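Local coordinates for protein glutathione transferase o1 (Bombyx mori, PDB 3RBT) that probably catalyses glutathione transfer and dehydroascorbate reduction, as an Omega-class glutathione transferase, at residues A[188-191]-A[192-196]; A[226-229]-A[230-233]. All blocks are in the same frame, centred on the assembly; numbering follows the deposited sequence.

A helix junction and a helix start of the silkworm Omega glutathione transferase illustrate how a helix N-terminus can be capped in different ways. Interaction 1 (188-191 with 192-196) is a break between the short helix 189-192 and helix 194-202; interaction 2 (226-229 with 230-233) is the opening of helix 227-237. Both are surface contacts with one buried residue each, Leu188 and Tyr230, and they pack on each other: Leu188 CD2 lies 3.8 Å from Tyr230 CB, and Val192 CG2 lies 3.7 Å from Phe231 CE1. Their polar chemistry differs. Interaction 1 uses a single asparagine cap, whereas interaction 2 has a reciprocal serine-glutamate capping box followed by regular helical bonds.

Interaction 1 of 2, residues A[188-191]-A[192-196]; sequences LLRC and VNDRK
Leu189 O receives two backbone donors in the weakly bonded turn around 189-192, a nearly straight bond from Asn193 N (2.9 Å, N-H...O angle 169°) and a weak one from Val192 N at 3.2 Å. One residue on, Asp194 N lies 3.3 Å from Arg190 O but at too poor an angle for a hydrogen bond. The CD1 branch of buried Leu188 reaches CG2 of Val192, 4.3 Å away, an apolar contact that continues onto Phe141, which touches both side chains. Asn193 marks the junction: in this all-helical part of the glutathione transferase fold it is the N-cap of helix 194-202. Its OD1 accepts Lys196 N at 3.2 Å, with the donor standing 62° out of the side-chain carbonyl plane, above it rather than within it. On the outer side, Asp194 extends with CG anti to the backbone N (chi1 -174°), which brings OD2 to 3.4 Å from Arg190 CG. The carboxylate thus lies against the aliphatic part of the arginine. Bent at chi3, Arg190 carries its guanidinium group onward, and NE stays 5.1 Å from Asp194 OD2, close enough for some electrostatic attraction perhaps, but too far for a salt bridge. Asp194 instead has a long, weak salt bridge through OD1 to Arg195 NE, while the Arg190 side chain also packs against Phe197 and Lys201.

Interaction 2 of 2, residues A[226-229]-A[230-233]; sequences SPQE and YFDY
The Phe231 ring meets the end of the Gln228 side chain at its edge, near CD2, with amide and ring planes almost perpendicular at 86°. The same amide also lies beside the Asp232 carboxylate, the two planes turned 42° apart; since the amide is probably turned over in the model, its oxygen and nitrogen cannot be told apart with confidence, and a hydrogen bond to Asp232 is possible but unproven. Gln228 gets there by a bend at chi2, which folds the chain towards the following turn. The Tyr230 ring sits obliquely to Ser226 O, which lies 3.5 Å from CD2; the Tyr230 hydroxyl is hydrogen-bonded to Glu184 OE1. Beyond the two segments, Cys191 touches Pro227, Gln228 and Phe231, packing the start of helix 227-237 on helix 189-192.

Ser226 and Glu229 form a capping box at the start of helix 227-237. Glu229 N donates to Ser226 OG at 3.2 Å, and Ser226 N donates back to Glu229 OE1 at 3.0 Å, reaching it from above the carboxylate plane (61° out of it). Pro227, lacking an amide hydrogen, occupies the first helical position, where none is needed for helical bonding. Regular bonds follow: Tyr230 N to Ser226 O at 3.0 Å, and Asp232 N to Gln228 O at 2.8 Å.

The exposed carboxylate of Glu229 stands in the first turn, where its negative charge probably interacts favourably with the helix dipole, while the serine hydroxyl and glutamate each satisfy a backbone N-H of the other residue.

Interaction 1 of 2, residues A[188-191]-A[192-196]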
ATOM      1  N   LEU A 188      -9.103  22.434  12.872  1.00 29.39           N
ATOM      2  CA  LEU A 188     -10.431  22.561  13.483  1.00 31.14           C
ATOM      3  C   LEU A 188     -10.344  22.457  15.013  1.00 33.23           C
ATOM      4  O   LEU A 188     -11.176  23.016  15.724  1.00 34.28           O
ATOM      5  CB  LEU A 188     -11.424  21.531  12.917  1.00 29.97           C
ATOM      6  CG  LEU A 188     -11.334  20.037  13.279  1.00 28.99           C
ATOM      7  CD1 LEU A 188     -11.959  19.727  14.629  1.00 30.51           C
ATOM      8  CD2 LEU A 188     -11.989  19.169  12.214  1.00 27.47           C
ATOM      9  N   LEU A 189      -9.322  21.751  15.497  1.00 33.76           N
ATOM     10  CA  LEU A 189      -9.146  21.493  16.918  1.00 36.66           C
ATOM     11  C   LEU A 189      -8.887  22.776  17.707  1.00 38.89           C
ATOM     12  O   LEU A 189      -9.048  22.799  18.923  1.00 40.66           O
ATOM     13  CB  LEU A 189      -8.006  20.492  17.149  1.00 36.21           C
ATOM     14  CG  LEU A 189      -8.375  19.290  18.021  1.00 38.11           C
ATOM     15  CD1 LEU A 189      -8.763  18.116  17.141  1.00 37.35           C
ATOM     16  CD2 LEU A 189      -7.240  18.899  18.966  1.00 40.33           C
ATOM     17  N   ARG A 190      -8.493  23.836  17.002  1.00 39.55           N
ATOM     18  CA  ARG A 190      -8.283  25.134  17.621  1.00 42.05           C
ATOM     19  C   ARG A 190      -9.623  25.769  17.980  1.00 43.53           C
ATOM     20  O   ARG A 190      -9.691  26.603  18.880  1.00 45.19           O
ATOM     21  CB  ARG A 190      -7.466  26.059  16.711  1.00 41.99           C
ATOM     22  CG  ARG A 190      -6.648  27.091  17.485  1.00 45.19           C
ATOM     23  CD  ARG A 190      -6.016  28.161  16.594  1.00 46.87           C
ATOM     24  NE  ARG A 190      -5.218  27.598  15.503  1.00 46.12           N
ATOM     25  CZ  ARG A 190      -4.062  28.106  15.076  1.00 46.75           C
ATOM     26  NH1 ARG A 190      -3.548  29.181  15.675  1.00 48.60           N
ATOM     27  NH2 ARG A 190      -3.410  27.531  14.066  1.00 42.43           N
ATOM     28  N   CYS A 191     -10.678  25.361  17.276  1.00 42.91           N
ATOM     29  CA  CYS A 191     -12.042  25.760  17.619  1.00 44.56           C
ATOM     30  C   CYS A 191     -12.544  25.015  18.865  1.00 45.90           C
ATOM     31  O   CYS A 191     -13.345  25.556  19.635  1.00 47.51           O
ATOM     32  CB  CYS A 191     -12.999  25.533  16.442  1.00 43.44           C
ATOM     33  SG  CYS A 191     -12.483  26.294  14.870  1.00 41.98           S
ATOM     34  N   VAL A 192     -12.074  23.781  19.054  1.00 45.03           N
ATOM     35  CA  VAL A 192     -12.462  22.962  20.208  1.00 46.39           C
ATOM     36  C   VAL A 192     -11.746  23.420  21.475  1.00 48.58           C
ATOM     37  O   VAL A 192     -12.391  23.775  22.462  1.00 50.25           O
ATOM     38  CB  VAL A 192     -12.182  21.448  19.992  1.00 44.73           C
ATOM     39  CG1 VAL A 192     -12.725  20.631  21.179  1.00 46.09           C
ATOM     40  CG2 VAL A 192     -12.781  20.965  18.680  1.00 42.50           C
ATOM     41  N   ASN A 193     -10.414  23.393  21.442  1.00 48.68           N
ATOM     42  CA  ASN A 193      -9.602  23.822  22.582  1.00 51.09           C
ATOM     43  C   ASN A 193      -8.405  24.637  22.109  1.00 51.08           C
ATOM     44  O   ASN A 193      -7.322  24.095  21.878  1.00 50.21           O
ATOM     45  CB  ASN A 193      -9.157  22.616  23.424  1.00 51.20           C
ATOM     46  CG  ASN A 193      -8.670  23.006  24.818  1.00 53.98           C
ATOM     47  OD1 ASN A 193      -8.144  24.104  25.038  1.00 55.32           O
ATOM     48  ND2 ASN A 193      -8.833  22.088  25.768  1.00 54.80           N
ATOM     49  N   ASP A 194      -8.629  25.942  21.972  1.00 52.49           N
ATOM     50  CA  ASP A 194      -7.645  26.885  21.455  1.00 53.00           C
ATOM     51  C   ASP A 194      -6.280  26.744  22.123  1.00 53.90           C
ATOM     52  O   ASP A 194      -5.258  26.615  21.446  1.00 52.67           O
ATOM     53  CB  ASP A 194      -8.165  28.317  21.634  1.00 55.15           C
ATOM     54  CG  ASP A 194      -7.269  29.349  20.989  1.00 55.56           C
ATOM     55  OD1 ASP A 194      -6.472  29.978  21.715  1.00 58.15           O
ATOM     56  OD2 ASP A 194      -7.352  29.525  19.757  1.00 54.50           O
ATOM     57  N   ARG A 195      -6.281  26.763  23.454  1.00 56.17           N
ATOM     58  CA  ARG A 195      -5.052  26.788  24.231  1.00 57.68           C
ATOM     59  C   ARG A 195      -4.309  25.460  24.143  1.00 56.06           C
ATOM     60  O   ARG A 195      -3.090  25.435  23.974  1.00 55.70           O
ATOM     61  CB  ARG A 195      -5.346  27.169  25.688  1.00 60.70           C
ATOM     62  CG  ARG A 195      -6.238  28.405  25.839  1.00 63.59           C
ATOM     63  CD  ARG A 195      -5.464  29.712  25.635  1.00 66.99           C
ATOM     64  NE  ARG A 195      -6.306  30.794  25.110  1.00 68.82           N
ATOM     65  CZ  ARG A 195      -7.138  31.540  25.837  1.00 71.65           C
ATOM     66  NH1 ARG A 195      -7.270  31.336  27.138  1.00 73.67           N
ATOM     67  NH2 ARG A 195      -7.849  32.496  25.256  1.00 72.95           N
ATOM     68  N   LYS A 196      -5.058  24.363  24.239  1.00 55.21           N
ATOM     69  CA  LYS A 196      -4.496  23.016  24.145  1.00 54.03           C
ATOM     70  C   LYS A 196      -3.947  22.738  22.742  1.00 51.67           C
ATOM     71  O   LYS A 196      -3.026  21.934  22.578  1.00 51.01           O
ATOM     72  CB  LYS A 196      -5.559  21.980  24.514  1.00 53.89           C
ATOM     73  CG  LYS A 196      -5.084  20.868  25.443  1.00 55.00           C
ATOM     74  CD  LYS A 196      -4.899  19.543  24.715  1.00 53.68           C
ATOM     75  CE  LYS A 196      -4.682  18.411  25.714  1.00 55.12           C
ATOM     76  NZ  LYS A 196      -4.799  17.064  25.089  1.00 53.88           N
TER

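Interaction 2 of 2, residues A[226-229]-A[230-233]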
ATOM      1  N   SER A 226     -11.817  26.225   6.014  1.00 29.04           N
ATOM      2  CA  SER A 226     -11.313  26.806   7.251  1.00 29.43           C
ATOM      3  C   SER A 226     -11.474  25.859   8.453  1.00 29.09           C
ATOM      4  O   SER A 226     -12.228  24.883   8.380  1.00 27.81           O
ATOM      5  CB  SER A 226     -12.022  28.143   7.513  1.00 31.42           C
ATOM      6  OG  SER A 226     -13.411  27.958   7.731  1.00 31.47           O
ATOM      7  N   PRO A 227     -10.734  26.128   9.553  1.00 29.94           N
ATOM      8  CA  PRO A 227     -10.973  25.455  10.831  1.00 30.09           C
ATOM      9  C   PRO A 227     -12.456  25.427  11.210  1.00 30.72           C
ATOM     10  O   PRO A 227     -12.983  24.360  11.534  1.00 30.13           O
ATOM     11  CB  PRO A 227     -10.193  26.320  11.818  1.00 31.59           C
ATOM     12  CG  PRO A 227      -9.025  26.797  11.014  1.00 31.20           C
ATOM     13  CD  PRO A 227      -9.488  26.922   9.589  1.00 30.33           C
ATOM     14  N   GLN A 228     -13.125  26.578  11.133  1.00 31.77           N
ATOM     15  CA  GLN A 228     -14.536  26.675  11.526  1.00 32.53           C
ATOM     16  C   GLN A 228     -15.433  25.813  10.632  1.00 31.31           C
ATOM     17  O   GLN A 228     -16.323  25.112  11.127  1.00 31.04           O
ATOM     18  CB  GLN A 228     -15.015  28.137  11.522  1.00 34.40           C
ATOM     19  CG  GLN A 228     -16.398  28.354  12.152  1.00 36.60           C
ATOM     20  CD  GLN A 228     -16.458  27.932  13.621  1.00 39.33           C
ATOM     21  OE1 GLN A 228     -17.220  27.037  13.987  1.00 39.96           O
ATOM     22  NE2 GLN A 228     -15.642  28.566  14.458  1.00 40.42           N
ATOM     23  N   GLU A 229     -15.179  25.866   9.324  1.00 30.02           N
ATOM     24  CA  GLU A 229     -15.956  25.097   8.355  1.00 29.58           C
ATOM     25  C   GLU A 229     -15.817  23.595   8.604  1.00 28.31           C
ATOM     26  O   GLU A 229     -16.811  22.876   8.613  1.00 28.36           O
ATOM     27  CB  GLU A 229     -15.573  25.468   6.910  1.00 28.64           C
ATOM     28  CG  GLU A 229     -16.088  26.854   6.468  1.00 30.32           C
ATOM     29  CD  GLU A 229     -15.301  27.444   5.301  1.00 29.20           C
ATOM     30  OE1 GLU A 229     -14.498  26.712   4.685  1.00 28.83           O
ATOM     31  OE2 GLU A 229     -15.477  28.642   4.997  1.00 31.33           O
ATOM     32  N   TYR A 230     -14.590  23.129   8.828  1.00 27.60           N
ATOM     33  CA  TYR A 230     -14.375  21.725   9.189  1.00 26.90           C
ATOM     34  C   TYR A 230     -15.085  21.371  10.492  1.00 28.15           C
ATOM     35  O   TYR A 230     -15.689  20.293  10.595  1.00 27.95           O
ATOM     36  CB  TYR A 230     -12.889  21.399   9.302  1.00 26.10           C
ATOM     37  CG  TYR A 230     -12.199  21.154   7.974  1.00 24.73           C
ATOM     38  CD1 TYR A 230     -12.793  20.365   6.984  1.00 24.46           C
ATOM     39  CD2 TYR A 230     -10.938  21.688   7.721  1.00 24.13           C
ATOM     40  CE1 TYR A 230     -12.147  20.137   5.766  1.00 23.76           C
ATOM     41  CE2 TYR A 230     -10.284  21.461   6.513  1.00 22.75           C
ATOM     42  CZ  TYR A 230     -10.892  20.689   5.545  1.00 22.58           C
ATOM     43  OH  TYR A 230     -10.242  20.470   4.352  1.00 23.64           O
ATOM     44  N   PHE A 231     -15.022  22.289  11.461  1.00 29.40           N
ATOM     45  CA  PHE A 231     -15.593  22.085  12.798  1.00 31.06           C
ATOM     46  C   PHE A 231     -17.112  21.940  12.747  1.00 31.84           C
ATOM     47  O   PHE A 231     -17.668  21.005  13.320  1.00 31.94           O
ATOM     48  CB  PHE A 231     -15.171  23.219  13.742  1.00 32.14           C
ATOM     49  CG  PHE A 231     -15.794  23.151  15.119  1.00 35.39           C
ATOM     50  CD1 PHE A 231     -15.432  22.153  16.025  1.00 35.40           C
ATOM     51  CD2 PHE A 231     -16.720  24.116  15.525  1.00 37.01           C
ATOM     52  CE1 PHE A 231     -15.999  22.104  17.310  1.00 37.37           C
ATOM     53  CE2 PHE A 231     -17.287  24.073  16.808  1.00 39.42           C
ATOM     54  CZ  PHE A 231     -16.923  23.064  17.699  1.00 38.83           C
ATOM     55  N   ASP A 232     -17.771  22.861  12.048  1.00 32.51           N
ATOM     56  CA  ASP A 232     -19.211  22.779  11.854  1.00 33.41           C
ATOM     57  C   ASP A 232     -19.619  21.535  11.062  1.00 32.62           C
ATOM     58  O   ASP A 232     -20.643  20.919  11.365  1.00 33.37           O
ATOM     59  CB  ASP A 232     -19.740  24.069  11.219  1.00 34.25           C
ATOM     60  CG  ASP A 232     -19.789  25.216  12.212  1.00 35.78           C
ATOM     61  OD1 ASP A 232     -20.024  24.937  13.404  1.00 35.74           O
ATOM     62  OD2 ASP A 232     -19.590  26.383  11.813  1.00 36.12           O
ATOM     63  N   TYR A 233     -18.809  21.155  10.070  1.00 31.26           N
ATOM     64  CA  TYR A 233     -19.057  19.919   9.329  1.00 30.68           C
ATOM     65  C   TYR A 233     -18.925  18.660  10.185  1.00 30.67           C
ATOM     66  O   TYR A 233     -19.831  17.824  10.208  1.00 31.02           O
ATOM     67  CB  TYR A 233     -18.147  19.765   8.101  1.00 28.92           C
ATOM     68  CG  TYR A 233     -18.342  18.393   7.480  1.00 28.37           C
ATOM     69  CD1 TYR A 233     -17.468  17.339   7.763  1.00 27.62           C
ATOM     70  CD2 TYR A 233     -19.443  18.133   6.663  1.00 28.91           C
ATOM     71  CE1 TYR A 233     -17.670  16.064   7.223  1.00 27.00           C
ATOM     72  CE2 TYR A 233     -19.651  16.867   6.113  1.00 28.59           C
ATOM     73  CZ  TYR A 233     -18.764  15.842   6.401  1.00 26.60           C
ATOM     74  OH  TYR A 233     -18.977  14.603   5.863  1.00 25.59           O
TER